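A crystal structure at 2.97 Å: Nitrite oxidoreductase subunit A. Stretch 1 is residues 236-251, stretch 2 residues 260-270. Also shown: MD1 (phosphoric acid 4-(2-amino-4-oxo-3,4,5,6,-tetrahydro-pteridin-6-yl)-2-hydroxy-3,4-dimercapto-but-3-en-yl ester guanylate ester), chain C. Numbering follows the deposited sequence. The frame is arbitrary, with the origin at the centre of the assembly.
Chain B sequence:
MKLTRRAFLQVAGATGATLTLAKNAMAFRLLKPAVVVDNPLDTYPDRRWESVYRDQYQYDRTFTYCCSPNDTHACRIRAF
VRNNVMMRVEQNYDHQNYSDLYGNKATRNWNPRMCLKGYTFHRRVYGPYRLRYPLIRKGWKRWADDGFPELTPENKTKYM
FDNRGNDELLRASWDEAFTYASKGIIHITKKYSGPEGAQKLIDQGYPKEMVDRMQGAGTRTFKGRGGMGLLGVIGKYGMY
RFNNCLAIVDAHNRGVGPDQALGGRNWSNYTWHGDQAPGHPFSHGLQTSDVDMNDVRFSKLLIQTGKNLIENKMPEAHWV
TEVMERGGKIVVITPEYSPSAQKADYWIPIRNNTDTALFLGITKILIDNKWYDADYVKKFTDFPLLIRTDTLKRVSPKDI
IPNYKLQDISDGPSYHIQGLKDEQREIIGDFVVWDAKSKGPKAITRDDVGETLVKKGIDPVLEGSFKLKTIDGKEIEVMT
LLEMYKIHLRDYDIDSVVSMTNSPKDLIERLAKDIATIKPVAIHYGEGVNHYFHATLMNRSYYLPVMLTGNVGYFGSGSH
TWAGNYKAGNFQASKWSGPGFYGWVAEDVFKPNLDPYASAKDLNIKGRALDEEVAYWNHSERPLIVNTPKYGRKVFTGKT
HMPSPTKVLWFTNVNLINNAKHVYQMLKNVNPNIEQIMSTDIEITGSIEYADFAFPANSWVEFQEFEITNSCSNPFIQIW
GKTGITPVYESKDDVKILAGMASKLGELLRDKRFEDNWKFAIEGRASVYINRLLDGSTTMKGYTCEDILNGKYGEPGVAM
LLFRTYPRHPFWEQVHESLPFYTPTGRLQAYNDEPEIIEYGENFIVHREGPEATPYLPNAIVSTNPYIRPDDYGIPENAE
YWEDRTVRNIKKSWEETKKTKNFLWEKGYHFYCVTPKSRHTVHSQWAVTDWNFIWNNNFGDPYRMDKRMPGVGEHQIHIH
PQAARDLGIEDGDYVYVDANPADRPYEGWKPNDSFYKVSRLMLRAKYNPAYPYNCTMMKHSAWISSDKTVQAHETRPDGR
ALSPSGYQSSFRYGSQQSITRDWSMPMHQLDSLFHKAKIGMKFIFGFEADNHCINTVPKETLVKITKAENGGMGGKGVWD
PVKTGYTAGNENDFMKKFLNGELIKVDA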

# COMPACT_ATOMS: atom_id res chain seq x y z
N LYS B 236 -14.45 14.92 -13.80
CA LYS B 236 -14.69 15.18 -12.38
C LYS B 236 -14.83 16.67 -12.06
O LYS B 236 -15.81 17.06 -11.40
CB LYS B 236 -13.61 14.53 -11.53
CG LYS B 236 -13.59 13.00 -11.65
CD LYS B 236 -12.39 12.49 -12.44
CE LYS B 236 -12.50 10.99 -12.78
NZ LYS B 236 -13.74 10.63 -13.51
N TYR B 237 -13.89 17.52 -12.48
CA TYR B 237 -14.13 18.95 -12.29
C TYR B 237 -15.29 19.46 -13.13
O TYR B 237 -15.74 20.59 -12.92
CB TYR B 237 -12.91 19.83 -12.60
CG TYR B 237 -11.97 20.08 -11.44
CD1 TYR B 237 -10.63 19.74 -11.51
CD2 TYR B 237 -12.44 20.63 -10.25
CE1 TYR B 237 -9.77 19.95 -10.45
CE2 TYR B 237 -11.58 20.84 -9.17
CZ TYR B 237 -10.25 20.50 -9.28
OH TYR B 237 -9.38 20.71 -8.23
N GLY B 238 -15.79 18.66 -14.07
CA GLY B 238 -17.02 19.00 -14.76
C GLY B 238 -18.19 19.21 -13.83
O GLY B 238 -19.17 19.85 -14.22
N MET B 239 -18.10 18.69 -12.60
CA MET B 239 -19.14 18.96 -11.61
C MET B 239 -19.22 20.44 -11.29
O MET B 239 -20.32 20.98 -11.09
CB MET B 239 -18.86 18.16 -10.34
CG MET B 239 -19.94 18.26 -9.28
SD MET B 239 -21.49 17.52 -9.82
CE MET B 239 -21.05 15.78 -9.74
N TYR B 240 -18.08 21.13 -11.24
CA TYR B 240 -18.10 22.58 -11.05
C TYR B 240 -18.77 23.28 -12.22
O TYR B 240 -19.42 24.31 -12.03
CB TYR B 240 -16.68 23.11 -10.85
CG TYR B 240 -16.03 22.72 -9.54
CD1 TYR B 240 -16.73 22.00 -8.58
CD2 TYR B 240 -14.71 23.07 -9.27
CE1 TYR B 240 -16.13 21.64 -7.38
CE2 TYR B 240 -14.11 22.72 -8.08
CZ TYR B 240 -14.82 22.00 -7.14
OH TYR B 240 -14.22 21.65 -5.95
N ARG B 241 -18.63 22.74 -13.43
CA ARG B 241 -19.36 23.27 -14.57
C ARG B 241 -20.85 23.02 -14.42
O ARG B 241 -21.67 23.88 -14.76
CB ARG B 241 -18.82 22.64 -15.86
CG ARG B 241 -19.34 23.26 -17.14
CD ARG B 241 -18.75 22.54 -18.35
NE ARG B 241 -19.20 23.12 -19.61
CZ ARG B 241 -18.55 24.08 -20.27
NH1 ARG B 241 -17.43 24.58 -19.77
NH2 ARG B 241 -19.04 24.54 -21.41
N PHE B 242 -21.23 21.84 -13.93
CA PHE B 242 -22.63 21.54 -13.69
C PHE B 242 -23.24 22.51 -12.68
O PHE B 242 -24.36 23.01 -12.88
CB PHE B 242 -22.79 20.10 -13.19
CG PHE B 242 -24.21 19.68 -12.98
CD1 PHE B 242 -25.01 19.33 -14.06
CD2 PHE B 242 -24.75 19.63 -11.71
CE1 PHE B 242 -26.33 18.94 -13.86
CE2 PHE B 242 -26.06 19.24 -11.51
CZ PHE B 242 -26.85 18.90 -12.59
N ASN B 243 -22.49 22.77 -11.63
CA ASN B 243 -22.91 23.69 -10.57
C ASN B 243 -23.12 25.06 -11.21
O ASN B 243 -24.06 25.75 -10.87
CB ASN B 243 -21.78 23.81 -9.57
CG ASN B 243 -21.70 22.61 -8.69
OD1 ASN B 243 -22.67 21.90 -8.56
ND2 ASN B 243 -20.58 22.39 -8.06
N ASN B 244 -22.24 25.43 -12.11
CA ASN B 244 -22.37 26.74 -12.78
C ASN B 244 -23.66 26.78 -13.59
O ASN B 244 -24.34 27.77 -13.55
CB ASN B 244 -21.15 27.00 -13.64
CG ASN B 244 -21.12 28.43 -14.11
OD1 ASN B 244 -21.91 29.22 -13.67
ND2 ASN B 244 -20.23 28.74 -15.01
N CYS B 245 -23.97 25.69 -14.28
CA CYS B 245 -25.13 25.55 -15.18
C CYS B 245 -26.42 25.72 -14.41
O CYS B 245 -27.40 26.03 -14.99
CB CYS B 245 -25.14 24.15 -15.75
SG CYS B 245 -24.21 23.98 -17.27
N LEU B 246 -26.43 25.37 -13.15
CA LEU B 246 -27.65 25.47 -12.36
C LEU B 246 -28.17 26.89 -12.24
O LEU B 246 -29.29 27.09 -11.74
CB LEU B 246 -27.43 24.88 -10.97
CG LEU B 246 -27.24 23.37 -10.95
CD1 LEU B 246 -26.90 22.92 -9.55
CD2 LEU B 246 -28.48 22.66 -11.45
N ALA B 247 -27.40 27.89 -12.68
CA ALA B 247 -27.91 29.25 -12.75
C ALA B 247 -29.14 29.32 -13.65
O ALA B 247 -30.05 30.12 -13.39
CB ALA B 247 -26.83 30.20 -13.24
N ILE B 248 -29.19 28.50 -14.70
CA ILE B 248 -30.37 28.46 -15.56
C ILE B 248 -31.59 28.01 -14.77
O ILE B 248 -32.68 28.58 -14.88
CB ILE B 248 -30.13 27.55 -16.78
CG1 ILE B 248 -28.92 28.01 -17.59
CG2 ILE B 248 -31.37 27.53 -17.67
CD1 ILE B 248 -28.55 27.05 -18.69
N VAL B 249 -31.42 26.96 -13.96
CA VAL B 249 -32.54 26.46 -13.15
C VAL B 249 -33.01 27.54 -12.18
O VAL B 249 -34.21 27.69 -11.93
CB VAL B 249 -32.14 25.17 -12.41
CG1 VAL B 249 -33.38 24.39 -12.00
CG2 VAL B 249 -31.23 24.32 -13.27
N ASP B 250 -32.06 28.32 -11.64
CA ASP B 250 -32.43 29.43 -10.78
C ASP B 250 -33.23 30.47 -11.55
O ASP B 250 -34.18 31.06 -11.02
CB ASP B 250 -31.18 30.06 -10.17
CG ASP B 250 -31.49 31.12 -9.14
OD1 ASP B 250 -31.93 30.75 -8.03
OD2 ASP B 250 -31.31 32.31 -9.44
N ALA B 251 -32.86 30.72 -12.81
CA ALA B 251 -33.63 31.63 -13.65
C ALA B 251 -35.05 31.12 -13.86
O ALA B 251 -36.00 31.91 -13.88
CB ALA B 251 -32.93 31.83 -15.00
N GLN B 260 -28.55 38.22 -12.51
CA GLN B 260 -29.01 38.04 -11.11
C GLN B 260 -29.20 36.56 -10.77
O GLN B 260 -29.57 36.28 -9.65
CB GLN B 260 -30.27 38.86 -10.86
CG GLN B 260 -30.13 40.31 -11.28
CD GLN B 260 -30.99 40.58 -12.48
OE1 GLN B 260 -32.18 40.27 -12.50
NE2 GLN B 260 -30.38 41.14 -13.50
N ALA B 261 -28.90 35.68 -11.72
CA ALA B 261 -29.04 34.22 -11.58
C ALA B 261 -27.79 33.61 -10.95
O ALA B 261 -26.71 33.95 -11.39
CB ALA B 261 -29.29 33.63 -12.93
N LEU B 262 -27.97 32.74 -9.95
CA LEU B 262 -26.85 32.06 -9.26
C LEU B 262 -27.08 30.55 -9.26
O LEU B 262 -28.19 30.13 -9.04
CB LEU B 262 -26.74 32.57 -7.83
CG LEU B 262 -27.32 33.94 -7.60
CD1 LEU B 262 -28.49 33.84 -6.66
CD2 LEU B 262 -26.27 34.85 -7.02
N GLY B 263 -26.01 29.79 -9.42
CA GLY B 263 -26.09 28.35 -9.52
C GLY B 263 -25.58 27.64 -8.29
O GLY B 263 -25.58 28.17 -7.17
N GLY B 264 -25.12 26.41 -8.50
CA GLY B 264 -24.71 25.56 -7.41
C GLY B 264 -23.44 26.06 -6.77
O GLY B 264 -22.77 26.96 -7.26
N ARG B 265 -23.15 25.51 -5.61
CA ARG B 265 -21.95 25.87 -4.88
C ARG B 265 -20.89 24.77 -5.00
O ARG B 265 -21.16 23.60 -4.73
CB ARG B 265 -22.28 26.14 -3.42
CG ARG B 265 -22.77 27.55 -3.25
CD ARG B 265 -22.83 27.93 -1.82
NE ARG B 265 -21.58 28.55 -1.40
CZ ARG B 265 -21.45 29.29 -0.31
NH1 ARG B 265 -20.27 29.81 0.01
NH2 ARG B 265 -22.50 29.49 0.48
N ASN B 266 -19.70 25.17 -5.44
CA ASN B 266 -18.61 24.24 -5.65
C ASN B 266 -17.99 23.86 -4.31
O ASN B 266 -17.57 24.72 -3.53
CB ASN B 266 -17.56 24.88 -6.56
CG ASN B 266 -18.10 25.28 -7.91
OD1 ASN B 266 -19.12 24.76 -8.36
ND2 ASN B 266 -17.43 26.22 -8.56
N TRP B 267 -18.01 22.56 -4.02
CA TRP B 267 -17.45 22.06 -2.77
C TRP B 267 -15.95 21.84 -2.90
O TRP B 267 -15.47 21.32 -3.92
CB TRP B 267 -18.16 20.77 -2.35
CG TRP B 267 -19.15 21.05 -1.30
CD1 TRP B 267 -19.64 22.28 -0.98
CD2 TRP B 267 -19.79 20.12 -0.43
NE1 TRP B 267 -20.53 22.18 0.05
CE2 TRP B 267 -20.65 20.86 0.40
CE3 TRP B 267 -19.73 18.74 -0.26
CZ2 TRP B 267 -21.44 20.27 1.38
CZ3 TRP B 267 -20.51 18.15 0.71
CH2 TRP B 267 -21.36 18.91 1.52
N SER B 268 -15.22 22.21 -1.86
CA SER B 268 -13.77 22.21 -1.91
C SER B 268 -13.23 20.79 -1.71
O SER B 268 -13.92 19.89 -1.22
CB SER B 268 -13.21 23.15 -0.83
OG SER B 268 -13.69 22.79 0.45
N ASN B 269 -11.97 20.61 -2.10
CA ASN B 269 -11.31 19.31 -1.98
C ASN B 269 -10.05 19.36 -1.12
O ASN B 269 -9.92 18.57 -0.17
CB ASN B 269 -10.96 18.78 -3.38
CG ASN B 269 -12.18 18.39 -4.17
OD1 ASN B 269 -13.05 17.67 -3.69
ND2 ASN B 269 -12.26 18.87 -5.41
N TYR B 270 -9.13 20.28 -1.42
CA TYR B 270 -7.82 20.28 -0.78
C TYR B 270 -7.95 20.53 0.72
O TYR B 270 -7.41 19.78 1.54
CB TYR B 270 -6.95 21.35 -1.44
CG TYR B 270 -5.47 21.30 -1.11
CD1 TYR B 270 -4.79 20.10 -1.02
CD2 TYR B 270 -4.75 22.47 -0.94
CE1 TYR B 270 -3.43 20.06 -0.75
CE2 TYR B 270 -3.39 22.45 -0.66
CZ TYR B 270 -2.74 21.24 -0.56
OH TYR B 270 -1.39 21.21 -0.29
PB MD1 C . -11.37 10.64 -0.96
O3B MD1 C . -10.65 9.16 -1.08
O1B MD1 C . -12.79 10.43 -0.52
O2B MD1 C . -11.36 11.29 -2.32
O3A MD1 C . -10.59 11.63 0.11
C10 MD1 C . -9.27 11.42 0.49
C11 MD1 C . -9.10 11.78 1.99
O11 MD1 C . -9.20 10.43 2.86
C12 MD1 C . -7.97 12.45 2.21
S12 MD1 C . -6.81 12.68 0.84
C13 MD1 C . -7.53 13.09 3.56
S13 MD1 C . -5.92 13.92 3.49
C14 MD1 C . -8.21 13.10 4.85
N15 MD1 C . -7.34 12.12 5.78
C16 MD1 C . -7.96 11.69 6.97
C15 MD1 C . -7.14 11.01 8.00
O14 MD1 C . -5.98 10.86 7.82
N17 MD1 C . -7.76 10.53 9.26
C17 MD1 C . -9.28 10.71 9.50
N16 MD1 C . -9.89 10.25 10.73
N18 MD1 C . -10.13 11.40 8.46
C20 MD1 C . -9.54 11.88 7.23
N8 MD1 C . -10.38 12.51 6.30
C7 MD1 C . -9.70 12.93 4.91
PA MD1 C . -11.10 8.02 -2.19
O1A MD1 C . -9.94 7.12 -2.51
O2A MD1 C . -12.21 7.22 -1.59
O5' MD1 C . -11.71 8.66 -3.58
C5' MD1 C . -11.88 7.76 -4.64
C4' MD1 C . -13.37 7.28 -4.72
O4' MD1 C . -13.89 7.44 -6.18
C1' MD1 C . -13.87 6.01 -6.79
N9 MD1 C . -13.21 6.01 -8.12
C4 MD1 C . -13.79 6.64 -9.13
N3 MD1 C . -15.06 7.40 -9.19
C2 MD1 C . -15.47 8.00 -10.46
N2 MD1 C . -16.71 8.75 -10.52
N1 MD1 C . -14.66 7.87 -11.64
C6 MD1 C . -13.44 7.13 -11.56
O6 MD1 C . -12.77 7.01 -12.53
C5 MD1 C . -13.01 6.50 -10.23
N7 MD1 C . -11.95 5.78 -9.89
C8 MD1 C . -12.06 5.46 -8.58
C2' MD1 C . -13.23 5.28 -5.96
O2' MD1 C . -13.79 3.94 -5.94
C3' MD1 C . -13.45 6.02 -4.49
O3' MD1 C . -14.76 5.67 -3.97
O HOH W 1 -10.72 21.01 -5.75

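Stretch 2 runs as an extended chain along one side of the helix of stretch 1, in the opposite sense: its early residues meet A247 and D250, its later ones Y240 and Y237. Backbone and small residues pack closely in the first half; Y240 and N266 bury the most surface in the second.

At the start, A261 points its methyl toward the helix, where its CB lies 4.2 Å from A247 CB, a small apolar contact that suits a close approach. L262 turns its CA-to-CB bond away and contributes mainly through its backbone: its N gives a weak hydrogen bond, 3.4 Å long, to OD2 of D250.

The glycines set the spacing. The CA of G263 comes within 3.8 Å of the CA of A247, and a CB there would clash with N243 O, A247 N and N244 O. A CB on G264 would clash with N243 OD1. With neither present, the G264 N reaches N243 O in a 2.7 Å hydrogen bond. This happens at the kink: A247 N bonds to N244 O rather than to the turn before, and N243 O otherwise receives only a weak bond from L246 N, leaving it able to accept from stretch 2.

R265 points away and N266 toward the helix, the alternation usual in extended chain. The N266 OD1 accepts a 2.8 Å hydrogen bond from N243 ND2, amide to amide, while N266 CB sits over one face of the Y240 ring, 3.8 Å from its centroid, in a CH-pi contact. One asparagine thus uses both its polar end and its methylene.

W267 offers its backbone: Y240 OH donates to W267 O at 2.4 Å, a very short bond made near the plane of the ring. S268 points away. N269 returns toward the helix, and a water bridges its ND2 (2.7 Å from the water O) to Y237 OH (2.8 Å from that same O), adding a polar link to a side chain that already touches Y237.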